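Local coordinates for uncharacterized protein (Nostoc punctiforme, PDB 2QDR) that is of unknown function but adopts a cupin-like double-stranded beta-helix fold and is probably a dioxygenase, at residues L113-I118 with I156-N161. Residues are numbered along the deposited sequence; the frame is centred on the assembly and turned at random.
Sequences LEIFVI and ILWMEN
Glu-114 and Met-159 form a hydrogen-bonded pair where strands 113-117 and 156-160 run antiparallel, their axes 4.6 Å apart at closest, within a sheet of the double-stranded beta-helix (cupin) fold. On one face, Leu-113 lies diagonally across from Trp-158: its CG, anti to the backbone N (chi1 171°), is carried nearer the indole, and from it CD1 reaches over the ring face, 3.8 Å from the centroid of the five-membered ring, a CH-pi contact. A branched aliphatic suits here because one methyl, CD1, can rest on the flat ring while CD2 touches CZ2 and CH2. The beta-branched Ile-115 and Ile-156, well suited to extended strands, meet through their CG2 methyls. The opposite face carries Phe-116, Leu-157 and selenomethionine Met-159, whose flexible chain bends at chi3 (-71°) to bring CE within 3.6 Å of Glu-114 CB. Glu-114 suits this buried spot because its two oxygens can be shared out: OE1 is hydrogen-bonded to Tyr-134 OH, and OE2 forms salt bridges to Arg-211 and Arg-284. An alanine here would probably leave both arginines without this counter-charge, and Tyr-134 OH and Asn-161 ND2 without their carboxylate partners. Asn-161 suits its place because the amide offers both donor and acceptor: OD1 takes a bond from Arg-284, while ND2 gives one to the anti lone pair of Glu-114 OE2 at 2.7 Å, carboxylate and amide planes 89° apart.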
ATOM      1  N   LEU A 113     -22.988 -26.941  18.231  1.00 59.04           N
ATOM      2  CA  LEU A 113     -22.236 -26.826  19.481  1.00 58.95           C
ATOM      3  C   LEU A 113     -20.874 -26.140  19.317  1.00 59.64           C
ATOM      4  O   LEU A 113     -20.081 -26.563  18.489  1.00 59.80           O
ATOM      5  CB  LEU A 113     -22.036 -28.235  20.062  1.00 58.04           C
ATOM      6  CG  LEU A 113     -21.112 -28.496  21.268  1.00 59.31           C
ATOM      7  CD1 LEU A 113     -21.391 -27.584  22.462  1.00 62.75           C
ATOM      8  CD2 LEU A 113     -21.218 -29.954  21.685  1.00 59.99           C
ATOM      9  N   GLU A 114     -20.615 -25.088  20.097  1.00 60.05           N
ATOM     10  CA  GLU A 114     -19.325 -24.407  20.054  1.00 61.65           C
ATOM     11  C   GLU A 114     -18.674 -24.668  21.397  1.00 61.77           C
ATOM     12  O   GLU A 114     -19.352 -24.695  22.427  1.00 60.47           O
ATOM     13  CB  GLU A 114     -19.438 -22.921  19.801  1.00 60.70           C
ATOM     14  CG  GLU A 114     -20.441 -22.602  18.752  1.00 63.84           C
ATOM     15  CD  GLU A 114     -20.289 -21.216  18.182  1.00 62.65           C
ATOM     16  OE1 GLU A 114     -19.156 -20.805  17.849  1.00 58.51           O
ATOM     17  OE2 GLU A 114     -21.325 -20.566  18.011  1.00 63.42           O
ATOM     18  N   ILE A 115     -17.359 -24.855  21.363  1.00 62.15           N
ATOM     19  CA  ILE A 115     -16.551 -25.163  22.522  1.00 62.32           C
ATOM     20  C   ILE A 115     -15.323 -24.286  22.512  1.00 61.40           C
ATOM     21  O   ILE A 115     -14.695 -24.174  21.475  1.00 61.99           O
ATOM     22  CB  ILE A 115     -16.137 -26.657  22.447  1.00 61.84           C
ATOM     23  CG1 ILE A 115     -17.375 -27.555  22.540  1.00 62.83           C
ATOM     24  CG2 ILE A 115     -15.134 -27.069  23.532  1.00 63.18           C
ATOM     25  CD1 ILE A 115     -17.069 -29.021  22.407  1.00 64.23           C
ATOM     26  N   PHE A 116     -14.992 -23.686  23.657  1.00 60.95           N
ATOM     27  CA  PHE A 116     -13.801 -22.851  23.811  1.00 60.37           C
ATOM     28  C   PHE A 116     -13.192 -23.158  25.176  1.00 60.05           C
ATOM     29  O   PHE A 116     -13.819 -22.891  26.197  1.00 60.54           O
ATOM     30  CB  PHE A 116     -14.109 -21.366  23.676  1.00 59.83           C
ATOM     31  CG  PHE A 116     -12.882 -20.504  23.754  1.00 59.58           C
ATOM     32  CD1 PHE A 116     -12.117 -20.281  22.626  1.00 59.68           C
ATOM     33  CD2 PHE A 116     -12.478 -19.940  24.957  1.00 59.69           C
ATOM     34  CE1 PHE A 116     -10.972 -19.495  22.683  1.00 60.20           C
ATOM     35  CE2 PHE A 116     -11.336 -19.159  25.031  1.00 58.11           C
ATOM     36  CZ  PHE A 116     -10.583 -18.927  23.886  1.00 58.75           C
ATOM     37  N   VAL A 117     -11.955 -23.654  25.188  1.00 60.84           N
ATOM     38  CA  VAL A 117     -11.281 -24.066  26.429  1.00 61.66           C
ATOM     39  C   VAL A 117     -10.698 -22.900  27.228  1.00 62.35           C
ATOM     40  O   VAL A 117      -9.821 -22.194  26.746  1.00 61.95           O
ATOM     41  CB  VAL A 117     -10.161 -25.088  26.131  1.00 61.89           C
ATOM     42  CG1 VAL A 117      -9.465 -25.559  27.428  1.00 61.13           C
ATOM     43  CG2 VAL A 117     -10.724 -26.285  25.352  1.00 64.18           C
ATOM     44  N   ILE A 118     -11.165 -22.749  28.467  1.00 64.02           N
ATOM     45  CA  ILE A 118     -10.730 -21.693  29.373  1.00 65.19           C
ATOM     46  C   ILE A 118      -9.533 -22.134  30.203  1.00 64.90           C
ATOM     47  O   ILE A 118      -8.582 -21.381  30.350  1.00 66.48           O
ATOM     48  CB  ILE A 118     -11.856 -21.285  30.344  1.00 65.71           C
ATOM     49  CG1 ILE A 118     -13.098 -20.824  29.575  1.00 66.73           C
ATOM     50  CG2 ILE A 118     -11.366 -20.182  31.317  1.00 69.71           C
ATOM     51  CD1 ILE A 118     -14.291 -20.549  30.468  1.00 66.65           C
ATOM     52  N   ILE A 156     -14.690 -25.039  30.234  1.00 63.82           N
ATOM     53  CA  ILE A 156     -15.065 -24.740  28.867  1.00 64.45           C
ATOM     54  C   ILE A 156     -16.311 -23.878  28.700  1.00 63.48           C
ATOM     55  O   ILE A 156     -17.261 -24.016  29.465  1.00 63.26           O
ATOM     56  CB  ILE A 156     -15.449 -26.084  28.150  1.00 64.22           C
ATOM     57  CG1 ILE A 156     -14.459 -27.221  28.445  1.00 66.57           C
ATOM     58  CG2 ILE A 156     -15.580 -25.917  26.624  1.00 69.44           C
ATOM     59  CD1 ILE A 156     -14.827 -28.554  27.806  1.00 67.08           C
ATOM     60  N   LEU A 157     -16.304 -23.004  27.688  1.00 63.60           N
ATOM     61  CA  LEU A 157     -17.474 -22.208  27.352  1.00 64.61           C
ATOM     62  C   LEU A 157     -18.273 -23.144  26.456  1.00 63.95           C
ATOM     63  O   LEU A 157     -17.876 -23.395  25.322  1.00 64.17           O
ATOM     64  CB  LEU A 157     -17.146 -20.905  26.629  1.00 65.20           C
ATOM     65  CG  LEU A 157     -16.361 -19.852  27.412  1.00 69.01           C
ATOM     66  CD1 LEU A 157     -16.022 -18.672  26.503  1.00 70.81           C
ATOM     67  CD2 LEU A 157     -17.127 -19.381  28.643  1.00 69.96           C
ATOM     68  N   TRP A 158     -19.359 -23.696  26.992  1.00 62.88           N
ATOM     69  CA  TRP A 158     -20.219 -24.635  26.283  1.00 62.52           C
ATOM     70  C   TRP A 158     -21.372 -23.858  25.672  1.00 61.39           C
ATOM     71  O   TRP A 158     -22.224 -23.346  26.399  1.00 63.04           O
ATOM     72  CB  TRP A 158     -20.717 -25.686  27.263  1.00 63.29           C
ATOM     73  CG  TRP A 158     -21.460 -26.816  26.670  1.00 63.27           C
ATOM     74  CD1 TRP A 158     -22.806 -26.897  26.447  1.00 64.02           C
ATOM     75  CD2 TRP A 158     -20.907 -28.073  26.269  1.00 63.29           C
ATOM     76  NE1 TRP A 158     -23.118 -28.127  25.913  1.00 64.74           N
ATOM     77  CE2 TRP A 158     -21.970 -28.866  25.796  1.00 65.66           C
ATOM     78  CE3 TRP A 158     -19.613 -28.604  26.263  1.00 63.56           C
ATOM     79  CZ2 TRP A 158     -21.779 -30.164  25.308  1.00 64.19           C
ATOM     80  CZ3 TRP A 158     -19.422 -29.896  25.784  1.00 63.16           C
ATOM     81  CH2 TRP A 158     -20.501 -30.657  25.307  1.00 64.03           C
HETATM   82  N   MSE A 159     -21.411 -23.794  24.344  1.00 59.48           N
HETATM   83  CA  MSE A 159     -22.425 -23.022  23.605  1.00 57.70           C
HETATM   84  C   MSE A 159     -23.364 -23.842  22.712  1.00 59.25           C
HETATM   85  O   MSE A 159     -23.008 -24.208  21.601  1.00 59.42           O
HETATM   86  CB  MSE A 159     -21.678 -21.975  22.770  1.00 57.69           C
HETATM   87  CG  MSE A 159     -21.048 -20.891  23.624  1.00 57.49           C
HETATM   88 SE   MSE A 159     -19.665 -19.864  22.772  0.75 48.90          SE
HETATM   89  CE  MSE A 159     -18.257 -21.197  22.704  1.00 57.12           C
ATOM     90  N   GLU A 160     -24.567 -24.097  23.212  1.00 59.99           N
ATOM     91  CA  GLU A 160     -25.605 -24.852  22.505  1.00 59.89           C
ATOM     92  C   GLU A 160     -26.395 -23.838  21.680  1.00 60.29           C
ATOM     93  O   GLU A 160     -27.026 -22.977  22.266  1.00 60.37           O
ATOM     94  CB  GLU A 160     -26.502 -25.561  23.505  1.00 59.13           C
ATOM     95  CG  GLU A 160     -25.749 -26.472  24.491  1.00 60.74           C
ATOM     96  CD  GLU A 160     -26.657 -27.179  25.476  1.00 59.51           C
ATOM     97  OE1 GLU A 160     -27.901 -27.062  25.378  1.00 65.59           O
ATOM     98  OE2 GLU A 160     -26.120 -27.856  26.365  1.00 60.08           O
ATOM     99  N   ASN A 161     -26.373 -23.932  20.345  1.00 60.74           N
ATOM    100  CA  ASN A 161     -27.034 -22.932  19.472  1.00 61.43           C
ATOM    101  C   ASN A 161     -28.296 -23.306  18.698  1.00 63.57           C
ATOM    102  O   ASN A 161     -29.071 -22.418  18.343  1.00 63.93           O
ATOM    103  CB  ASN A 161     -26.043 -22.460  18.409  1.00 61.10           C
ATOM    104  CG  ASN A 161     -24.770 -21.888  18.977  1.00 58.42           C
ATOM    105  OD1 ASN A 161     -24.703 -21.448  20.127  1.00 58.57           O
ATOM    106  ND2 ASN A 161     -23.746 -21.862  18.146  1.00 54.89           N
TER